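Local coordinates for PA1221 (Pseudomonas aeruginosa, PDB 4DG8), which is an AMP-binding enzyme of the ANL superfamily that also carries a phosphopantetheine attachment region and holds adenosine monophosphate in its pocket, at residues I182-A187 with G369-Y374; D332-K337 with R405-G410; A343-D348 with L388-R393. All coordinates share one frame; numbering follows the deposited sequence.

Interaction 1 is the buried contact of the three, two backbone hydrogen bonds and apolar side chains joining the edge of the seven-stranded mixed sheet. Interactions 2 and 3 lie farther from the chain's centre, are only partly buried and have no direct hydrogen bond across them: interaction 2 rests on a long salt bridge and a lysine chain beside a hairpin turn, interaction 3 on leucine, alanine and tyrosine packing. Both reach the antiparallel sheet with strands 385-390 and 393-406, interaction 2 through 405-410 alone, and they touch where Y406 CE2 packs on L346 CD2 (3.7 Å). Interaction 1 stands apart, its centre about 26 Å from that of interaction 2 and about 19 Å from that of interaction 3.

Interaction 1 (I182-A187 with G369-Y374); sequences IACTHA and GLAQGY
I182 CG1 (chi1 -65°) and Y374 CG both lie anti to the carbonyl carbon, beside the backbone N, and the two side chains run side by side, pointing the same way. They form a non-hydrogen-bonded antiparallel pair where the short, weakly bonded strand at 373-374 joins the edge of the seven-stranded mixed sheet beside strand 180-185. I182 CG1 reaches Y374 CE1 at 3.6 Å, approaching the ring obliquely. The other branch of the isoleucine, CG2, is anti to the backbone N and meets A371 CB at 3.6 Å; C184 SG lies looser against the same methyl, 4.2 Å from A371 CB. I182, A371, C184 and the tyrosine ring thus make one buried apolar patch. The isoleucine side chain is about 6 Å from the bound adenosine monophosphate, too far to touch it.

A183 makes both backbone bonds to 369-374. Its N gives a nearly straight bond to G373 O (3.0 Å, 173°), whereas its O accepts a more bent one from Q372 N (2.9 Å, 139°). A371 CB is pressed against that same oxygen, A183 O, at 3.1 Å, a tight fit. The exposed Q372 chain extends past A183 CB, and its OE1 accepts from R375 NH1; the Y374 hydroxyl is held by E313. Farther along, the strand leads into helix 186-193 and the two chains part, leaving water 1 to join them: it accepts from T185 N at 2.9 Å and donates to G369 O, which also binds T315 OG1.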
loop_
_atom_site.group_PDB
_atom_site.type_symbol
_atom_site.label_atom_id
_atom_site.label_comp_id
_atom_site.label_asym_id
_atom_site.label_seq_id
_atom_site.Cartn_x
_atom_site.Cartn_y
_atom_site.Cartn_z
ATOM N N ILE A 182 0.267 10.377 4.692
ATOM C CA ILE A 182 0.159 10.707 3.272
ATOM C C ILE A 182 -1.296 10.815 2.837
ATOM O O ILE A 182 -2.032 9.841 2.893
ATOM C CB ILE A 182 0.902 9.667 2.401
ATOM C CG1 ILE A 182 2.403 9.716 2.697
ATOM C CG2 ILE A 182 0.606 9.883 0.904
ATOM C CD1 ILE A 182 3.194 8.485 2.175
ATOM N N ALA A 183 -1.725 12.006 2.424
ATOM C CA ALA A 183 -3.126 12.160 2.010
ATOM C C ALA A 183 -3.237 11.999 0.515
ATOM O O ALA A 183 -2.682 12.783 -0.255
ATOM C CB ALA A 183 -3.725 13.492 2.471
ATOM N N CYS A 184 -3.946 10.953 0.119
ATOM C CA CYS A 184 -4.141 10.618 -1.276
ATOM C C CYS A 184 -5.541 11.045 -1.718
ATOM O O CYS A 184 -6.471 11.089 -0.939
ATOM C CB CYS A 184 -3.908 9.132 -1.526
ATOM S SG CYS A 184 -2.118 8.704 -1.366
ATOM N N THR A 185 -5.661 11.341 -2.996
ATOM C CA THR A 185 -6.733 12.145 -3.538
ATOM C C THR A 185 -7.667 11.192 -4.308
ATOM O O THR A 185 -7.257 10.094 -4.662
ATOM C CB THR A 185 -6.042 13.161 -4.452
ATOM O OG1 THR A 185 -6.504 14.489 -4.201
ATOM C CG2 THR A 185 -6.141 12.767 -5.890
ATOM N N HIS A 186 -8.937 11.553 -4.470
ATOM C CA HIS A 186 -9.833 10.830 -5.385
ATOM C C HIS A 186 -9.208 10.599 -6.789
ATOM O O HIS A 186 -9.267 9.485 -7.347
ATOM C CB HIS A 186 -11.179 11.567 -5.522
ATOM C CG HIS A 186 -12.148 11.299 -4.403
ATOM N ND1 HIS A 186 -13.326 10.601 -4.596
ATOM C CD2 HIS A 186 -12.135 11.665 -3.095
ATOM C CE1 HIS A 186 -13.985 10.528 -3.446
ATOM N NE2 HIS A 186 -13.276 11.152 -2.517
ATOM N N ALA A 187 -8.615 11.652 -7.352
ATOM C CA ALA A 187 -7.921 11.557 -8.637
ATOM C C ALA A 187 -6.804 10.525 -8.666
ATOM O O ALA A 187 -6.607 9.870 -9.682
ATOM C CB ALA A 187 -7.372 12.918 -9.064
ATOM N N GLY A 369 -1.388 11.333 -9.804
ATOM C CA GLY A 369 -1.172 10.431 -8.680
ATOM C C GLY A 369 -0.544 11.068 -7.444
ATOM O O GLY A 369 -0.557 10.456 -6.376
ATOM N N LEU A 370 -0.005 12.290 -7.571
ATOM C CA LEU A 370 0.696 12.927 -6.453
ATOM C C LEU A 370 -0.237 13.170 -5.267
ATOM O O LEU A 370 -1.350 13.683 -5.415
ATOM C CB LEU A 370 1.388 14.246 -6.862
ATOM C CG LEU A 370 2.442 14.211 -7.980
ATOM C CD1 LEU A 370 3.039 15.588 -8.211
ATOM C CD2 LEU A 370 3.542 13.172 -7.706
ATOM N N ALA A 371 0.213 12.786 -4.084
ATOM C CA ALA A 371 -0.591 13.002 -2.893
ATOM C C ALA A 371 -0.678 14.505 -2.644
ATOM O O ALA A 371 0.137 15.280 -3.157
ATOM C CB ALA A 371 0.014 12.278 -1.684
ATOM N N GLN A 372 -1.698 14.921 -1.905
ATOM C CA GLN A 372 -1.794 16.313 -1.490
ATOM C C GLN A 372 -0.546 16.674 -0.686
ATOM O O GLN A 372 -0.027 17.796 -0.785
ATOM C CB GLN A 372 -3.061 16.529 -0.662
ATOM C CG GLN A 372 -3.205 17.937 -0.098
ATOM C CD GLN A 372 -4.254 18.022 0.993
ATOM O OE1 GLN A 372 -4.035 17.572 2.123
ATOM N NE2 GLN A 372 -5.407 18.602 0.661
ATOM N N GLY A 373 -0.055 15.716 0.105
ATOM C CA GLY A 373 1.162 15.930 0.873
ATOM C C GLY A 373 1.156 15.144 2.168
ATOM O O GLY A 373 0.361 14.218 2.327
ATOM N N TYR A 374 2.027 15.511 3.101
ATOM C CA TYR A 374 2.021 14.844 4.396
ATOM C C TYR A 374 1.094 15.636 5.270
ATOM O O TYR A 374 1.399 16.760 5.651
ATOM C CB TYR A 374 3.415 14.804 5.004
ATOM C CG TYR A 374 4.381 14.046 4.141
ATOM C CD1 TYR A 374 4.283 12.658 4.009
ATOM C CD2 TYR A 374 5.375 14.708 3.443
ATOM C CE1 TYR A 374 5.154 11.955 3.199
ATOM C CE2 TYR A 374 6.257 14.011 2.634
ATOM C CZ TYR A 374 6.138 12.638 2.515
ATOM O OH TYR A 374 7.018 11.949 1.715
HETATM O O HOH W 1 -3.227 11.029 -4.583
#

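Interaction 2 (D332-K337 with R405-G410); sequences DIPIGK and RYDEQG
A long salt bridge, D332 with R405, and K337 lying beside the carbonyls of a turn make this partly buried contact between the loop before strand 337-338 and the end of strand 393-406. D332 OD1 stands 3.9 Å from R405 NH2, the side chains crossing with carboxylate and guanidinium planes 83° apart. Each has a further partner: D332 OD2 pairs with R413 and R405 NH1 with D358, so the charges form a small network. P334 CG only brushes D407 OD2 (4.4 Å).

Strands 393-406 and 412-416 form a beta hairpin, and a type I turn from D407 to G410 begins its connection. D407 OD1 takes Q409 N at 2.8 Å from above its carboxylate plane (51° out), an Asx turn, while OD2 is held by R411 and R413. I335 and G336 both face L412 of the hairpin, a classic beta bulge.

The K337 chain, extended beyond CG, runs alongside the turn, whose G410 and Q409 oxygens face it: CE comes within 3.6 Å of G410 O and 3.9 Å of Q409 O. Its NZ donates to water 2 at 2.8 Å, and this water in turn makes a weak bond to Q409 O.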
loop_
_atom_site.group_PDB
_atom_site.type_symbol
_atom_site.label_atom_id
_atom_site.label_comp_id
_atom_site.label_asym_id
_atom_site.label_seq_id
_atom_site.Cartn_x
_atom_site.Cartn_y
_atom_site.Cartn_z
ATOM N N ASP A 332 17.410 -8.217 -14.117
ATOM C CA ASP A 332 16.304 -7.622 -13.369
ATOM C C ASP A 332 15.117 -7.444 -14.298
ATOM O O ASP A 332 15.308 -7.227 -15.482
ATOM C CB ASP A 332 16.705 -6.242 -12.832
ATOM C CG ASP A 332 17.009 -5.241 -13.955
ATOM O OD1 ASP A 332 18.109 -5.330 -14.543
ATOM O OD2 ASP A 332 16.157 -4.369 -14.253
ATOM N N ILE A 333 13.900 -7.512 -13.758
ATOM C CA ILE A 333 12.696 -7.205 -14.535
ATOM C C ILE A 333 12.516 -5.693 -14.575
ATOM O O ILE A 333 12.475 -5.060 -13.516
ATOM C CB ILE A 333 11.429 -7.791 -13.880
ATOM C CG1 ILE A 333 11.589 -9.295 -13.619
ATOM C CG2 ILE A 333 10.188 -7.487 -14.730
ATOM C CD1 ILE A 333 11.865 -10.119 -14.873
ATOM N N PRO A 334 12.408 -5.104 -15.787
ATOM C CA PRO A 334 12.168 -3.657 -15.890
ATOM C C PRO A 334 10.976 -3.249 -15.033
ATOM O O PRO A 334 10.084 -4.087 -14.788
ATOM C CB PRO A 334 11.821 -3.459 -17.377
ATOM C CG PRO A 334 12.522 -4.582 -18.090
ATOM C CD PRO A 334 12.485 -5.757 -17.109
ATOM N N ILE A 335 10.991 -2.015 -14.525
ATOM C CA ILE A 335 9.805 -1.447 -13.885
ATOM C C ILE A 335 9.015 -0.648 -14.919
ATOM O O ILE A 335 7.962 -0.085 -14.626
ATOM C CB ILE A 335 10.121 -0.592 -12.632
ATOM C CG1 ILE A 335 11.045 0.587 -12.969
ATOM C CG2 ILE A 335 10.709 -1.480 -11.525
ATOM C CD1 ILE A 335 11.401 1.484 -11.750
ATOM N N GLY A 336 9.522 -0.649 -16.148
ATOM C CA GLY A 336 8.775 -0.147 -17.292
ATOM C C GLY A 336 8.623 1.354 -17.452
ATOM O O GLY A 336 9.608 2.104 -17.421
ATOM N N LYS A 337 7.384 1.794 -17.668
ATOM C CA LYS A 337 7.115 3.201 -17.955
ATOM C C LYS A 337 5.973 3.743 -17.099
ATOM O O LYS A 337 5.267 2.981 -16.439
ATOM C CB LYS A 337 6.808 3.383 -19.446
ATOM C CG LYS A 337 7.964 2.995 -20.375
ATOM C CD LYS A 337 7.538 2.998 -21.852
ATOM C CE LYS A 337 8.693 2.633 -22.786
ATOM N NZ LYS A 337 8.244 2.470 -24.215
ATOM N N ARG A 405 17.886 3.474 -13.923
ATOM C CA ARG A 405 18.519 3.795 -15.196
ATOM C C ARG A 405 17.571 3.347 -16.298
ATOM O O ARG A 405 16.770 2.428 -16.094
ATOM C CB ARG A 405 19.830 3.025 -15.361
ATOM C CG ARG A 405 19.577 1.539 -15.633
ATOM C CD ARG A 405 20.805 0.749 -16.032
ATOM N NE ARG A 405 20.506 -0.682 -15.980
ATOM C CZ ARG A 405 20.115 -1.419 -17.020
ATOM N NH1 ARG A 405 19.991 -0.873 -18.228
ATOM N NH2 ARG A 405 19.845 -2.712 -16.849
ATOM N N TYR A 406 17.653 3.991 -17.460
ATOM C CA TYR A 406 16.926 3.530 -18.640
ATOM C C TYR A 406 17.708 2.421 -19.321
ATOM O O TYR A 406 18.941 2.432 -19.309
ATOM C CB TYR A 406 16.739 4.664 -19.650
ATOM C CG TYR A 406 15.826 5.779 -19.197
ATOM C CD1 TYR A 406 14.458 5.573 -19.054
ATOM C CD2 TYR A 406 16.330 7.046 -18.936
ATOM C CE1 TYR A 406 13.618 6.600 -18.652
ATOM C CE2 TYR A 406 15.504 8.073 -18.533
ATOM C CZ TYR A 406 14.145 7.851 -18.390
ATOM O OH TYR A 406 13.318 8.890 -17.998
ATOM N N ASP A 407 16.997 1.474 -19.927
ATOM C CA ASP A 407 17.635 0.552 -20.873
ATOM C C ASP A 407 17.499 1.101 -22.289
ATOM O O ASP A 407 16.961 2.200 -22.487
ATOM C CB ASP A 407 17.065 -0.869 -20.780
ATOM C CG ASP A 407 15.584 -0.948 -21.137
ATOM O OD1 ASP A 407 15.062 -0.026 -21.814
ATOM O OD2 ASP A 407 14.942 -1.948 -20.732
ATOM N N GLU A 408 17.976 0.337 -23.268
ATOM C CA GLU A 408 17.951 0.774 -24.666
ATOM C C GLU A 408 16.533 0.976 -25.208
ATOM O O GLU A 408 16.351 1.603 -26.248
ATOM C CB GLU A 408 18.728 -0.200 -25.563
ATOM C CG GLU A 408 18.083 -1.591 -25.707
ATOM C CD GLU A 408 18.158 -2.441 -24.436
ATOM O OE1 GLU A 408 19.221 -2.439 -23.775
ATOM O OE2 GLU A 408 17.154 -3.116 -24.105
ATOM N N GLN A 409 15.532 0.445 -24.509
ATOM C CA GLN A 409 14.136 0.605 -24.925
ATOM C C GLN A 409 13.404 1.763 -24.250
ATOM O O GLN A 409 12.192 1.914 -24.408
ATOM C CB GLN A 409 13.348 -0.686 -24.712
ATOM C CG GLN A 409 13.761 -1.809 -25.625
ATOM C CD GLN A 409 13.015 -3.088 -25.330
ATOM O OE1 GLN A 409 11.791 -3.153 -25.459
ATOM N NE2 GLN A 409 13.748 -4.114 -24.915
ATOM N N GLY A 410 14.122 2.561 -23.470
ATOM C CA GLY A 410 13.474 3.639 -22.739
ATOM C C GLY A 410 12.609 3.133 -21.595
ATOM O O GLY A 410 11.693 3.824 -21.144
HETATM O O HOH W 2 9.459 0.095 -25.020
#

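Interaction 3 (A343-D348 with L388-R393); sequences AVLLLD and LPYRGR
Y390 meets A343 and L345 in the tighter part of this contact; L347 with L388 makes the looser one, and the turn beyond Y390 forms its solvent side. Y390 CG is set anti to the backbone N (chi1 -180°), and the ring beyond it reaches strand 342-347. A343 CB sits obliquely against its far end, 3.6 Å from both Y390 CZ and Y390 OH. L345 CG comes in at the ring edge, near its plane, 3.9 Å from Y390 CD1, and L345 CD2 lies by Y390 CD1 and CE1. L345 CD1 turns instead to the backbone, 3.4 Å from P389 O. F366 of strand 361-367 meets the tyrosine ring and also touches L345.

Strands 342-347 and 385-390 are not neighbours in the sheet: 361-367 and 393-406 come between them in the strand pairing. Their axes nevertheless pass within 9.0 Å at an angle of 117°; the curled antiparallel sheet brings them together with no hydrogen bond between the two segments, consistent with the small distorted beta barrel known in ANL enzymes.

Packing thins toward L347, where a single pair of methyls, L347 CD1 and L388 CD1, meet at 3.9 Å; both leucines also touch V364. On the solvent side a type II' turn from Y390 to R393 closes the hairpin to strand 393-406, with paired bonds between Y390 and R393. The exposed R391 folds back there: its CD lies 4.1 Å above the plane of the Y390 ring, offset toward the rim, and its NH2 reaches Y390 OH in a weak, long hydrogen bond of 3.4 Å.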
loop_
_atom_site.group_PDB
_atom_site.type_symbol
_atom_site.label_atom_id
_atom_site.label_comp_id
_atom_site.label_asym_id
_atom_site.label_seq_id
_atom_site.Cartn_x
_atom_site.Cartn_y
_atom_site.Cartn_z
ATOM N N ALA A 343 3.598 10.947 -15.001
ATOM C CA ALA A 343 4.794 11.081 -15.824
ATOM C C ALA A 343 6.031 10.933 -14.941
ATOM O O ALA A 343 5.963 11.166 -13.741
ATOM C CB ALA A 343 4.806 12.435 -16.538
ATOM N N VAL A 344 7.155 10.523 -15.515
ATOM C CA VAL A 344 8.394 10.485 -14.745
ATOM C C VAL A 344 9.560 11.116 -15.493
ATOM O O VAL A 344 9.586 11.140 -16.715
ATOM C CB VAL A 344 8.807 9.042 -14.337
ATOM C CG1 VAL A 344 7.760 8.412 -13.442
ATOM C CG2 VAL A 344 9.050 8.170 -15.569
ATOM N N LEU A 345 10.513 11.655 -14.740
ATOM C CA LEU A 345 11.815 11.985 -15.294
ATOM C C LEU A 345 12.844 11.286 -14.432
ATOM O O LEU A 345 12.563 10.903 -13.299
ATOM C CB LEU A 345 12.082 13.484 -15.255
ATOM C CG LEU A 345 11.263 14.385 -16.177
ATOM C CD1 LEU A 345 11.740 15.833 -16.035
ATOM C CD2 LEU A 345 11.380 13.900 -17.619
ATOM N N LEU A 346 14.035 11.136 -14.982
ATOM C CA LEU A 346 15.177 10.630 -14.255
ATOM C C LEU A 346 16.169 11.794 -14.145
ATOM O O LEU A 346 16.620 12.310 -15.164
ATOM C CB LEU A 346 15.786 9.479 -15.060
ATOM C CG LEU A 346 16.672 8.469 -14.335
ATOM C CD1 LEU A 346 15.865 7.717 -13.269
ATOM C CD2 LEU A 346 17.289 7.519 -15.350
ATOM N N LEU A 347 16.492 12.216 -12.921
ATOM C CA LEU A 347 17.326 13.410 -12.701
ATOM C C LEU A 347 18.724 13.136 -12.141
ATOM O O LEU A 347 18.878 12.360 -11.203
ATOM C CB LEU A 347 16.615 14.399 -11.781
ATOM C CG LEU A 347 15.330 15.015 -12.317
ATOM C CD1 LEU A 347 14.897 16.155 -11.408
ATOM C CD2 LEU A 347 15.514 15.512 -13.744
ATOM N N ASP A 348 19.739 13.797 -12.697
ATOM C CA ASP A 348 21.117 13.585 -12.234
ATOM C C ASP A 348 21.466 14.378 -10.975
ATOM O O ASP A 348 20.611 15.032 -10.376
ATOM C CB ASP A 348 22.149 13.843 -13.347
ATOM C CG ASP A 348 22.187 15.296 -13.810
ATOM O OD1 ASP A 348 21.907 16.214 -13.003
ATOM O OD2 ASP A 348 22.516 15.522 -14.994
ATOM N N LEU A 388 9.232 21.309 -10.668
ATOM C CA LEU A 388 10.371 21.016 -11.531
ATOM C C LEU A 388 9.913 21.073 -12.979
ATOM O O LEU A 388 8.729 20.902 -13.261
ATOM C CB LEU A 388 10.931 19.625 -11.224
ATOM C CG LEU A 388 11.659 19.482 -9.891
ATOM C CD1 LEU A 388 11.969 18.026 -9.631
ATOM C CD2 LEU A 388 12.935 20.327 -9.871
ATOM N N PRO A 389 10.844 21.335 -13.906
ATOM C CA PRO A 389 10.480 21.399 -15.324
ATOM C C PRO A 389 10.085 20.037 -15.899
ATOM O O PRO A 389 10.820 19.050 -15.753
ATOM C CB PRO A 389 11.771 21.886 -15.994
ATOM C CG PRO A 389 12.562 22.532 -14.890
ATOM C CD PRO A 389 12.246 21.713 -13.676
ATOM N N TYR A 390 8.939 19.998 -16.566
ATOM C CA TYR A 390 8.534 18.835 -17.340
ATOM C C TYR A 390 8.058 19.319 -18.703
ATOM O O TYR A 390 7.169 20.174 -18.794
ATOM C CB TYR A 390 7.436 18.023 -16.642
ATOM C CG TYR A 390 7.037 16.812 -17.461
ATOM C CD1 TYR A 390 7.894 15.725 -17.579
ATOM C CD2 TYR A 390 5.826 16.773 -18.151
ATOM C CE1 TYR A 390 7.559 14.626 -18.340
ATOM C CE2 TYR A 390 5.478 15.669 -18.918
ATOM C CZ TYR A 390 6.349 14.595 -19.008
ATOM O OH TYR A 390 6.021 13.482 -19.761
ATOM N N ARG A 391 8.643 18.764 -19.758
ATOM C CA ARG A 391 8.471 19.324 -21.085
ATOM C C ARG A 391 8.847 20.790 -20.977
ATOM O O ARG A 391 9.975 21.118 -20.609
ATOM C CB ARG A 391 7.030 19.164 -21.575
ATOM C CG ARG A 391 6.542 17.724 -21.577
ATOM C CD ARG A 391 7.523 16.821 -22.304
ATOM N NE ARG A 391 7.122 15.416 -22.273
ATOM C CZ ARG A 391 6.417 14.814 -23.228
ATOM N NH1 ARG A 391 6.028 15.497 -24.298
ATOM N NH2 ARG A 391 6.103 13.528 -23.114
ATOM N N GLY A 392 7.903 21.677 -21.259
ATOM C CA GLY A 392 8.199 23.093 -21.192
ATOM C C GLY A 392 7.778 23.767 -19.899
ATOM O O GLY A 392 8.189 24.895 -19.624
ATOM N N ARG A 393 6.970 23.081 -19.094
ATOM C CA ARG A 393 6.288 23.752 -17.993
ATOM C C ARG A 393 6.708 23.262 -16.609
ATOM O O ARG A 393 6.940 22.069 -16.399
ATOM C CB ARG A 393 4.769 23.627 -18.162
#